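Local coordinates for diaminopropionate ammonia-lyase (Escherichia coli, PDB 4D9I) that catalyses the pyridoxal-phosphate-dependent alpha,beta-elimination of both L- and D-2,3-diaminopropionate to pyruvate and ammonia, working as a homodimer, at the interface of chains A and B. Numbering follows the deposited sequence. Chains: chain A/B, Diaminopropionate ammonia-lyase.

The interface of chains A and B. Residues chain A 53, 323, 326-329, 352; chain B 325, 333, 335, 385-386, 389-390.
The loop 326-329 after helix 315-325 of chain A, flanked by helices 51-57 and 338-352, meets helix 382-389 of chain B, B:Trp390 just after it, and the loop carrying B:Arg333. This is part of the two-fold interface of a fold-type II PLP enzyme homodimer. B:Trp390 inserts its indole among chain A side chains: A:Val323 CG2 lies over one face, 3.7 Å from the five-membered-ring centroid, while B:Arg386 CD covers the other. A:Leu53 CD1 touches the CH2 tip, A:Tyr328 crosses the same end at about a right angle, its CD1 3.4 Å from B:Trp390 CH2, and the A:Tyr352 hydroxyl sits at the rim. B:Trp390 NE1 donates to the backbone O of A:Asn326 at 2.8 Å, nearly straight (167°) and in the carbonyl plane. With CG anti to the backbone N (chi1 -174°), A:Asn326 points its amide into chain B. A:Asn326 OD1 is gripped side-on by B:Arg333, NH2 at 2.7 Å in the carbonyl plane and NE above it; the amide and guanidinium planes stand 81° apart. A:Asn326 ND2 donates to B:Tyr385 OH at 3.1 Å, so both amide ends are held and its rotation fixed. A:Pro327 CD rests over the centre of the B:Arg333 guanidinium, whose NH1 reaches A:Gly329 O through water 1. B:Tyr385 CE2 lies over one face of the B:Arg386 guanidinium and A:Tyr328 CD1, crossing obliquely, toward the rim of the other; B:Arg386 NH2 donates to A:Pro327 O at 3.2 Å.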
ATOM      1  N   LEU A  53       1.140  13.573  -3.535  1.00 35.97           N
ATOM      2  CA  LEU A  53       0.033  13.706  -2.579  1.00 35.50           C
ATOM      3  C   LEU A  53      -0.334  15.178  -2.360  1.00 37.45           C
ATOM      4  O   LEU A  53      -1.519  15.531  -2.281  1.00 38.38           O
ATOM      5  CB  LEU A  53       0.334  13.012  -1.247  1.00 32.94           C
ATOM      6  CG  LEU A  53      -0.896  12.556  -0.443  1.00 32.11           C
ATOM      7  CD1 LEU A  53      -1.689  11.480  -1.181  1.00 31.77           C
ATOM      8  CD2 LEU A  53      -0.510  12.084   0.959  1.00 30.23           C
ATOM      9  N   VAL A 323      -2.507   5.390   3.178  1.00 24.04           N
ATOM     10  CA  VAL A 323      -2.037   6.413   2.258  1.00 24.80           C
ATOM     11  C   VAL A 323      -0.496   6.444   2.254  1.00 23.80           C
ATOM     12  O   VAL A 323       0.126   6.515   1.194  1.00 24.78           O
ATOM     13  CB  VAL A 323      -2.647   7.802   2.598  1.00 26.07           C
ATOM     14  CG1 VAL A 323      -1.924   8.906   1.841  1.00 26.75           C
ATOM     15  CG2 VAL A 323      -4.154   7.835   2.314  1.00 27.08           C
ATOM     16  N   ASN A 326       0.958   3.036   0.552  1.00 21.45           N
ATOM     17  CA  ASN A 326       0.784   2.875  -0.889  1.00 22.38           C
ATOM     18  C   ASN A 326       0.621   4.272  -1.461  1.00 24.05           C
ATOM     19  O   ASN A 326      -0.506   4.725  -1.634  1.00 24.79           O
ATOM     20  CB  ASN A 326      -0.464   2.039  -1.198  1.00 22.45           C
ATOM     21  CG  ASN A 326      -0.611   1.722  -2.679  1.00 23.21           C
ATOM     22  OD1 ASN A 326       0.005   2.346  -3.527  1.00 23.68           O
ATOM     23  ND2 ASN A 326      -1.440   0.737  -2.986  1.00 23.51           N
ATOM     24  N   PRO A 327       1.749   4.955  -1.733  1.00 24.74           N
ATOM     25  CA  PRO A 327       1.703   6.376  -2.051  1.00 26.35           C
ATOM     26  C   PRO A 327       1.087   6.689  -3.432  1.00 27.99           C
ATOM     27  O   PRO A 327       0.954   5.814  -4.308  1.00 28.16           O
ATOM     28  CB  PRO A 327       3.174   6.789  -1.981  1.00 26.31           C
ATOM     29  CG  PRO A 327       3.908   5.547  -2.358  1.00 25.82           C
ATOM     30  CD  PRO A 327       3.136   4.451  -1.685  1.00 24.27           C
ATOM     31  N   TYR A 328       0.708   7.947  -3.589  1.00 29.55           N
ATOM     32  CA  TYR A 328       0.109   8.453  -4.796  1.00 31.85           C
ATOM     33  C   TYR A 328       1.217   8.775  -5.782  1.00 33.06           C
ATOM     34  O   TYR A 328       2.300   9.218  -5.380  1.00 32.51           O
ATOM     35  CB  TYR A 328      -0.704   9.729  -4.492  1.00 33.50           C
ATOM     36  CG  TYR A 328      -1.744  10.035  -5.548  1.00 35.99           C
ATOM     37  CD1 TYR A 328      -2.850   9.195  -5.730  1.00 35.92           C
ATOM     38  CD2 TYR A 328      -1.632  11.164  -6.359  1.00 38.60           C
ATOM     39  CE1 TYR A 328      -3.806   9.465  -6.703  1.00 38.61           C
ATOM     40  CE2 TYR A 328      -2.589  11.450  -7.322  1.00 41.21           C
ATOM     41  CZ  TYR A 328      -3.666  10.598  -7.485  1.00 41.23           C
ATOM     42  OH  TYR A 328      -4.601  10.890  -8.435  1.00 44.37           O
ATOM     43  N   GLY A 329       0.934   8.563  -7.065  1.00 34.55           N
ATOM     44  CA  GLY A 329       1.843   8.947  -8.143  1.00 36.54           C
ATOM     45  C   GLY A 329       3.196   8.288  -7.970  1.00 35.44           C
ATOM     46  O   GLY A 329       3.276   7.076  -7.781  1.00 34.24           O
ATOM     47  N   TYR A 352     -11.078  14.120   1.578  1.00 47.46           N
ATOM     48  CA  TYR A 352     -12.250  13.353   1.103  1.00 48.42           C
ATOM     49  C   TYR A 352     -13.590  13.721   1.761  1.00 50.88           C
ATOM     50  O   TYR A 352     -14.651  13.217   1.366  1.00 52.31           O
ATOM     51  CB  TYR A 352     -12.006  11.859   1.280  1.00 46.44           C
ATOM     52  CG  TYR A 352     -10.985  11.298   0.322  1.00 44.88           C
ATOM     53  CD1 TYR A 352     -11.301  11.135  -1.034  1.00 46.60           C
ATOM     54  CD2 TYR A 352      -9.709  10.943   0.753  1.00 42.19           C
ATOM     55  CE1 TYR A 352     -10.377  10.617  -1.927  1.00 45.19           C
ATOM     56  CE2 TYR A 352      -8.769  10.420  -0.135  1.00 41.07           C
ATOM     57  CZ  TYR A 352      -9.117  10.270  -1.479  1.00 42.36           C
ATOM     58  OH  TYR A 352      -8.207   9.776  -2.380  1.00 41.51           O
TER
ATOM     59  N   GLY B 325       0.054  -3.593  -3.741  1.00 15.75           N
ATOM     60  CA  GLY B 325       0.315  -2.164  -3.679  1.00 16.70           C
ATOM     61  C   GLY B 325       1.075  -1.733  -2.428  1.00 17.26           C
ATOM     62  O   GLY B 325       1.611  -0.618  -2.384  1.00 17.93           O
ATOM     63  N   ARG B 333       6.906  -3.093  -5.141  1.00 18.46           N
ATOM     64  CA  ARG B 333       5.500  -2.703  -5.105  1.00 17.75           C
ATOM     65  C   ARG B 333       4.911  -2.749  -6.522  1.00 17.33           C
ATOM     66  O   ARG B 333       5.602  -2.398  -7.460  1.00 18.13           O
ATOM     67  CB  ARG B 333       5.419  -1.266  -4.582  1.00 18.60           C
ATOM     68  CG  ARG B 333       4.045  -0.618  -4.661  1.00 18.74           C
ATOM     69  CD  ARG B 333       3.979   0.537  -3.674  1.00 20.07           C
ATOM     70  NE  ARG B 333       2.903   1.469  -3.999  1.00 20.75           N
ATOM     71  CZ  ARG B 333       3.112   2.619  -4.635  1.00 22.63           C
ATOM     72  NH1 ARG B 333       4.357   2.980  -4.942  1.00 24.27           N
ATOM     73  NH2 ARG B 333       2.117   3.451  -4.893  1.00 22.95           N
ATOM     74  N   ILE B 335       1.256  -1.840  -8.859  1.00 17.29           N
ATOM     75  CA  ILE B 335      -0.049  -1.181  -8.927  1.00 18.02           C
ATOM     76  C   ILE B 335      -0.909  -2.111  -9.788  1.00 18.03           C
ATOM     77  O   ILE B 335      -0.627  -2.303 -10.979  1.00 18.43           O
ATOM     78  CB  ILE B 335       0.034   0.225  -9.569  1.00 19.13           C
ATOM     79  CG1 ILE B 335       1.049   1.135  -8.830  1.00 19.77           C
ATOM     80  CG2 ILE B 335      -1.343   0.865  -9.644  1.00 19.72           C
ATOM     81  CD1 ILE B 335       0.879   1.206  -7.329  1.00 19.88           C
ATOM     82  N   TYR B 385      -9.413   2.267  -7.449  1.00 27.67           N
ATOM     83  CA  TYR B 385      -8.134   1.764  -6.946  1.00 25.27           C
ATOM     84  C   TYR B 385      -7.857   2.364  -5.558  1.00 25.59           C
ATOM     85  O   TYR B 385      -7.551   1.643  -4.607  1.00 24.32           O
ATOM     86  CB  TYR B 385      -6.978   2.103  -7.897  1.00 24.35           C
ATOM     87  CG  TYR B 385      -5.666   1.535  -7.381  1.00 22.78           C
ATOM     88  CD1 TYR B 385      -5.374   0.183  -7.531  1.00 21.01           C
ATOM     89  CD2 TYR B 385      -4.755   2.343  -6.696  1.00 22.80           C
ATOM     90  CE1 TYR B 385      -4.194  -0.368  -7.032  1.00 20.10           C
ATOM     91  CE2 TYR B 385      -3.570   1.813  -6.198  1.00 21.60           C
ATOM     92  CZ  TYR B 385      -3.299   0.481  -6.355  1.00 20.11           C
ATOM     93  OH  TYR B 385      -2.139  -0.023  -5.875  1.00 19.27           O
ATOM     94  N   ARG B 386      -8.003   3.683  -5.455  1.00 26.95           N
ATOM     95  CA  ARG B 386      -7.691   4.375  -4.204  1.00 27.81           C
ATOM     96  C   ARG B 386      -8.747   4.109  -3.125  1.00 29.13           C
ATOM     97  O   ARG B 386      -8.412   4.002  -1.930  1.00 28.90           O
ATOM     98  CB  ARG B 386      -7.473   5.874  -4.442  1.00 29.52           C
ATOM     99  CG  ARG B 386      -6.209   6.189  -5.244  1.00 28.45           C
ATOM    100  CD  ARG B 386      -4.973   5.516  -4.657  1.00 26.62           C
ATOM    101  NE  ARG B 386      -3.839   5.562  -5.581  1.00 25.72           N
ATOM    102  CZ  ARG B 386      -2.581   5.278  -5.246  1.00 24.69           C
ATOM    103  NH1 ARG B 386      -2.277   4.926  -3.995  1.00 24.06           N
ATOM    104  NH2 ARG B 386      -1.624   5.335  -6.172  1.00 24.30           N
ATOM    105  N   VAL B 389      -7.417   0.669  -1.816  1.00 23.92           N
ATOM    106  CA  VAL B 389      -6.108   0.586  -1.119  1.00 23.00           C
ATOM    107  C   VAL B 389      -6.002   1.587   0.029  1.00 24.55           C
ATOM    108  O   VAL B 389      -5.322   1.319   1.038  1.00 24.49           O
ATOM    109  CB  VAL B 389      -4.883   0.644  -2.075  1.00 21.64           C
ATOM    110  CG1 VAL B 389      -4.989  -0.450  -3.141  1.00 20.49           C
ATOM    111  CG2 VAL B 389      -4.711   2.009  -2.728  1.00 22.29           C
ATOM    112  N   TRP B 390      -6.685   2.721  -0.116  1.00 26.44           N
ATOM    113  CA  TRP B 390      -6.709   3.759   0.938  1.00 28.43           C
ATOM    114  C   TRP B 390      -7.925   3.726   1.829  1.00 30.65           C
ATOM    115  O   TRP B 390      -7.806   3.795   3.055  1.00 31.33           O
ATOM    116  CB  TRP B 390      -6.605   5.150   0.324  1.00 29.41           C
ATOM    117  CG  TRP B 390      -5.273   5.508  -0.302  1.00 28.07           C
ATOM    118  CD1 TRP B 390      -4.087   4.777  -0.287  1.00 26.08           C
ATOM    119  CD2 TRP B 390      -4.945   6.748  -1.033  1.00 29.09           C
ATOM    120  NE1 TRP B 390      -3.094   5.451  -0.950  1.00 25.91           N
ATOM    121  CE2 TRP B 390      -3.533   6.645  -1.407  1.00 27.61           C
ATOM    122  CE3 TRP B 390      -5.656   7.894  -1.395  1.00 31.12           C
ATOM    123  CZ2 TRP B 390      -2.885   7.652  -2.123  1.00 28.34           C
ATOM    124  CZ3 TRP B 390      -4.990   8.896  -2.118  1.00 31.69           C
ATOM    125  CH2 TRP B 390      -3.641   8.772  -2.471  1.00 30.43           C
TER
HETATM  126  O   HOH W   1       4.784   5.806  -5.752  1.00 27.40           O